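Local coordinates for triosephosphate isomerase (Toxoplasma gondii, PDB 5UPR), which probably interconverts D-glyceraldehyde 3-phosphate and dihydroxyacetone phosphate as a homodimer, a step shared by glycolysis and gluconeogenesis, at residues V67-G79 against V119-L132. Sequence-based numbering, arbitrary orientation.
Sequences VAAQDSSTQQAYG and VVAKKVRAALNEGL. With SO4 (sulfate ion), chain F.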
loop_
_atom_site.group_PDB
_atom_site.type_symbol
_atom_site.label_atom_id
_atom_site.label_comp_id
_atom_site.label_asym_id
_atom_site.label_seq_id
_atom_site.Cartn_x
_atom_site.Cartn_y
_atom_site.Cartn_z
ATOM N N VAL A 67 15.579 -6.015 3.639
ATOM C CA VAL A 67 14.104 -5.953 3.602
ATOM C C VAL A 67 13.643 -5.148 2.395
ATOM O O VAL A 67 14.357 -4.272 1.905
ATOM C CB VAL A 67 13.484 -5.427 4.884
ATOM C CG1 VAL A 67 14.036 -6.191 6.068
ATOM C CG2 VAL A 67 13.834 -3.958 5.090
ATOM N N ALA A 68 12.450 -5.460 1.923
ATOM C CA ALA A 68 11.789 -4.776 0.811
ATOM C C ALA A 68 10.336 -4.437 1.101
ATOM O O ALA A 68 9.673 -5.192 1.807
ATOM C CB ALA A 68 11.808 -5.640 -0.430
ATOM N N ALA A 69 9.819 -3.378 0.482
ATOM C CA ALA A 69 8.387 -3.227 0.401
ATOM C C ALA A 69 7.890 -3.931 -0.853
ATOM O O ALA A 69 8.630 -4.067 -1.831
ATOM C CB ALA A 69 8.013 -1.712 0.369
ATOM N N GLN A 70 6.600 -4.306 -0.859
ATOM C CA GLN A 70 5.947 -5.000 -1.994
ATOM C C GLN A 70 5.429 -4.083 -3.114
ATOM O O GLN A 70 4.886 -4.615 -4.120
ATOM C CB GLN A 70 4.780 -5.856 -1.452
ATOM C CG GLN A 70 5.211 -7.042 -0.591
ATOM C CD GLN A 70 4.026 -7.840 -0.013
ATOM O OE1 GLN A 70 2.868 -7.744 -0.536
ATOM N NE2 GLN A 70 4.299 -8.651 1.033
ATOM N N ASP A 71 5.559 -2.748 -2.935
ATOM C CA ASP A 71 5.085 -1.758 -3.915
ATOM C C ASP A 71 5.666 -0.449 -3.446
ATOM O O ASP A 71 6.166 -0.343 -2.311
ATOM C CB ASP A 71 3.561 -1.671 -3.907
ATOM C CG ASP A 71 2.958 -0.771 -5.008
ATOM O OD1 ASP A 71 3.547 -0.542 -6.083
ATOM O OD2 ASP A 71 1.845 -0.240 -4.732
ATOM N N SER A 72 5.638 0.532 -4.348
ATOM C CA SER A 72 6.130 1.886 -4.065
ATOM C C SER A 72 5.355 2.869 -4.957
ATOM O O SER A 72 5.053 2.510 -6.087
ATOM C CB SER A 72 7.609 1.839 -4.464
ATOM O OG SER A 72 8.193 2.958 -4.029
ATOM N N SER A 73 4.966 4.042 -4.446
ATOM C CA SER A 73 4.045 4.911 -5.155
ATOM C C SER A 73 4.658 5.546 -6.453
ATOM O O SER A 73 5.891 5.758 -6.578
ATOM C CB SER A 73 3.588 6.010 -4.210
ATOM O OG SER A 73 2.550 6.773 -4.794
ATOM N N THR A 74 3.768 5.853 -7.411
ATOM C CA THR A 74 4.079 6.758 -8.482
ATOM C C THR A 74 4.474 8.150 -7.967
ATOM O O THR A 74 5.126 8.904 -8.660
ATOM C CB THR A 74 2.902 6.984 -9.457
ATOM O OG1 THR A 74 1.742 7.407 -8.732
ATOM C CG2 THR A 74 2.587 5.757 -10.168
ATOM N N GLN A 75 4.006 8.478 -6.772
ATOM C CA GLN A 75 4.241 9.806 -6.162
ATOM C C GLN A 75 5.560 9.693 -5.409
ATOM O O GLN A 75 5.677 8.887 -4.473
ATOM C CB GLN A 75 3.093 10.184 -5.239
ATOM C CG GLN A 75 1.729 10.038 -5.912
ATOM C CD GLN A 75 1.630 10.856 -7.178
ATOM O OE1 GLN A 75 1.573 12.075 -7.092
ATOM N NE2 GLN A 75 1.606 10.208 -8.316
ATOM N N GLN A 76 6.549 10.472 -5.830
ATOM C CA GLN A 76 7.913 10.218 -5.440
ATOM C C GLN A 76 8.278 10.632 -4.019
ATOM O O GLN A 76 9.055 9.966 -3.371
ATOM C CB GLN A 76 8.871 10.960 -6.429
ATOM C CG GLN A 76 10.322 10.730 -6.106
ATOM C CD GLN A 76 11.274 11.252 -7.172
ATOM O OE1 GLN A 76 10.994 11.168 -8.376
ATOM N NE2 GLN A 76 12.434 11.739 -6.726
ATOM N N ALA A 77 7.719 11.724 -3.536
ATOM C CA ALA A 77 8.198 12.389 -2.320
ATOM C C ALA A 77 7.077 12.344 -1.233
ATOM O O ALA A 77 6.252 11.484 -1.292
ATOM C CB ALA A 77 8.566 13.817 -2.645
ATOM N N TYR A 78 7.105 13.216 -0.244
ATOM C CA TYR A 78 6.035 13.307 0.773
ATOM C C TYR A 78 4.941 14.287 0.265
ATOM O O TYR A 78 5.209 15.242 -0.446
ATOM C CB TYR A 78 6.589 13.849 2.117
ATOM C CG TYR A 78 7.667 12.958 2.744
ATOM C CD1 TYR A 78 7.337 11.709 3.205
ATOM C CD2 TYR A 78 8.982 13.373 2.911
ATOM C CE1 TYR A 78 8.261 10.889 3.831
ATOM C CE2 TYR A 78 9.951 12.548 3.534
ATOM C CZ TYR A 78 9.591 11.279 3.934
ATOM O OH TYR A 78 10.440 10.380 4.552
ATOM N N GLY A 79 3.707 14.011 0.644
ATOM C CA GLY A 79 2.595 14.887 0.398
ATOM C C GLY A 79 1.249 14.217 0.535
ATOM O O GLY A 79 1.099 13.208 1.244
ATOM N N VAL A 119 2.654 3.030 -15.900
ATOM C CA VAL A 119 2.583 3.266 -14.446
ATOM C C VAL A 119 3.696 2.554 -13.697
ATOM O O VAL A 119 4.365 3.169 -12.805
ATOM C CB VAL A 119 1.182 2.922 -13.901
ATOM C CG1 VAL A 119 1.184 2.829 -12.377
ATOM C CG2 VAL A 119 0.158 3.931 -14.419
ATOM N N VAL A 120 3.963 1.299 -14.088
ATOM C CA VAL A 120 5.088 0.573 -13.474
ATOM C C VAL A 120 6.385 1.344 -13.716
ATOM O O VAL A 120 7.221 1.508 -12.803
ATOM C CB VAL A 120 5.177 -0.892 -13.990
ATOM C CG1 VAL A 120 6.483 -1.538 -13.512
ATOM C CG2 VAL A 120 3.942 -1.709 -13.609
ATOM N N ALA A 121 6.570 1.794 -14.966
ATOM C CA ALA A 121 7.786 2.518 -15.312
ATOM C C ALA A 121 7.948 3.792 -14.469
ATOM O O ALA A 121 9.076 4.126 -14.014
ATOM C CB ALA A 121 7.753 2.849 -16.782
ATOM N N LYS A 122 6.840 4.538 -14.300
ATOM C CA LYS A 122 6.878 5.730 -13.463
ATOM C C LYS A 122 7.259 5.397 -12.020
ATOM O O LYS A 122 8.053 6.126 -11.402
ATOM C CB LYS A 122 5.536 6.436 -13.489
ATOM C CG LYS A 122 5.437 7.726 -12.714
ATOM C CD LYS A 122 4.115 8.440 -12.993
ATOM C CE LYS A 122 4.091 9.753 -12.225
ATOM N NZ LYS A 122 4.755 10.888 -12.903
ATOM N N LYS A 123 6.720 4.283 -11.480
ATOM C CA LYS A 123 7.126 3.866 -10.136
ATOM C C LYS A 123 8.634 3.555 -10.091
ATOM O O LYS A 123 9.304 3.916 -9.109
ATOM C CB LYS A 123 6.334 2.676 -9.656
ATOM C CG LYS A 123 4.873 2.906 -9.409
ATOM C CD LYS A 123 4.073 1.682 -8.960
ATOM C CE LYS A 123 2.732 2.121 -8.507
ATOM N NZ LYS A 123 2.100 1.243 -7.530
ATOM N N VAL A 124 9.137 2.871 -11.116
ATOM C CA VAL A 124 10.559 2.468 -11.142
ATOM C C VAL A 124 11.458 3.724 -11.115
ATOM O O VAL A 124 12.396 3.823 -10.302
ATOM C CB VAL A 124 10.924 1.558 -12.329
ATOM C CG1 VAL A 124 12.432 1.282 -12.353
ATOM C CG2 VAL A 124 10.176 0.223 -12.279
ATOM N N ARG A 125 11.166 4.662 -12.004
ATOM C CA ARG A 125 11.937 5.901 -12.080
ATOM C C ARG A 125 11.955 6.653 -10.735
ATOM O O ARG A 125 12.997 7.157 -10.312
ATOM C CB ARG A 125 11.351 6.844 -13.141
ATOM C CG ARG A 125 11.982 8.208 -13.254
ATOM C CD ARG A 125 13.489 8.035 -13.526
ATOM N NE ARG A 125 14.276 9.285 -13.563
ATOM C CZ ARG A 125 14.598 10.014 -14.624
ATOM N NH1 ARG A 125 14.295 9.638 -15.872
ATOM N NH2 ARG A 125 15.189 11.170 -14.429
ATOM N N ALA A 126 10.786 6.768 -10.108
ATOM C CA ALA A 126 10.659 7.462 -8.837
ATOM C C ALA A 126 11.487 6.785 -7.743
ATOM O O ALA A 126 12.183 7.449 -6.948
ATOM C CB ALA A 126 9.216 7.530 -8.432
ATOM N N ALA A 127 11.435 5.444 -7.732
ATOM C CA ALA A 127 12.176 4.643 -6.757
ATOM C C ALA A 127 13.687 4.828 -6.917
ATOM O O ALA A 127 14.432 5.075 -5.942
ATOM C CB ALA A 127 11.779 3.193 -6.889
ATOM N N LEU A 128 14.149 4.690 -8.168
ATOM C CA LEU A 128 15.588 4.865 -8.444
ATOM C C LEU A 128 16.059 6.270 -8.159
ATOM O O LEU A 128 17.157 6.454 -7.605
ATOM C CB LEU A 128 15.875 4.480 -9.897
ATOM C CG LEU A 128 15.639 3.061 -10.362
ATOM C CD1 LEU A 128 15.847 2.983 -11.882
ATOM C CD2 LEU A 128 16.521 2.101 -9.549
ATOM N N ASN A 129 15.262 7.279 -8.525
ATOM C CA ASN A 129 15.575 8.686 -8.169
ATOM C C ASN A 129 15.798 8.860 -6.670
ATOM O O ASN A 129 16.553 9.692 -6.299
ATOM C CB ASN A 129 14.478 9.675 -8.546
ATOM C CG ASN A 129 14.364 9.946 -10.049
ATOM O OD1 ASN A 129 15.245 9.591 -10.874
ATOM N ND2 ASN A 129 13.243 10.614 -10.411
ATOM N N GLU A 130 15.108 8.112 -5.814
ATOM C CA GLU A 130 15.291 8.245 -4.362
ATOM C C GLU A 130 16.308 7.257 -3.780
ATOM O O GLU A 130 16.325 7.066 -2.573
ATOM C CB GLU A 130 13.949 8.085 -3.658
ATOM C CG GLU A 130 12.969 9.186 -3.986
ATOM C CD GLU A 130 13.322 10.549 -3.420
ATOM O OE1 GLU A 130 14.034 10.652 -2.372
ATOM O OE2 GLU A 130 12.849 11.523 -4.025
ATOM N N GLY A 131 17.146 6.648 -4.616
ATOM C CA GLY A 131 18.186 5.748 -4.102
ATOM C C GLY A 131 17.759 4.314 -3.722
ATOM O O GLY A 131 18.560 3.605 -3.163
ATOM N N LEU A 132 16.553 3.880 -4.105
ATOM C CA LEU A 132 16.169 2.502 -3.847
ATOM C C LEU A 132 16.710 1.563 -4.898
ATOM O O LEU A 132 17.015 1.994 -6.021
ATOM C CB LEU A 132 14.623 2.317 -3.807
ATOM C CG LEU A 132 13.923 3.083 -2.646
ATOM C CD1 LEU A 132 12.434 3.007 -2.847
ATOM C CD2 LEU A 132 14.331 2.469 -1.280
HETATM S S SO4 F . 15.165 12.064 -18.108
HETATM O O1 SO4 F . 15.945 10.886 -17.662
HETATM O O2 SO4 F . 15.062 13.002 -16.970
HETATM O O3 SO4 F . 15.949 12.696 -19.195
HETATM O O4 SO4 F . 13.825 11.675 -18.622
HETATM O O HOH W 1 8.285 4.387 -6.533
#
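Two carboxylates grip the ammonium of Lys-123: Asp-71 OD1 takes NZ at 2.7 Å through its syn lone pair, and Glu-115 forms a second salt bridge. Asp-71 is itself shared, its OD2 pairing with Arg-105, so the charges form a chain that probably keeps each group ionised. With the lysine chain extended beyond CG, its methylenes run along residues 71-74, and CD lies 3.1 Å from the carbonyl O of Ser-72. Thr-74 rests on the same chain, turning its methyl CG2 to Lys-123 CG (3.7 Å) and Val-119 CG1, while Lys-122 lies alongside its CB. This illustrates how a TIM barrel ties the loop at the C-terminal end of a strand to a surrounding helix: residues 70-79 follow strand 65-69 and belong to the long loop that reaches the second subunit in this family, and residues 71-76 lie against helix 117-129. Here Thr-74 also packs on Phe-109 of the second subunit.

At the C-terminal end of that helix, Gln-76 reaches across with CG anti to its backbone N (chi1 -179°), bringing both halves of its amide into use. NE2 gives a nearly straight bond to Glu-130 OE2 (2.7 Å), coming to the anti side 26° out of the carboxylate plane, while OE2 lies close to the amide's own plane; the two planes are turned 70° apart. OE1 accepts from Asn-129 ND2 at 3.1 Å, the donor tilted from the carbonyl plane. Asn-129 OD1 in turn receives Arg-125 NE; the same guanidinium also binds a sulfate, probably from the crystallisation liquor. Between the two polar ends, Ala-126 CB meets Gln-76 CB at 4.0 Å, and a water donates to the carbonyl oxygens of Ser-73 and Lys-123 while accepting from Ser-72 OG. Just beyond Glu-130, Gly-131 closes the helix in a Schellman motif.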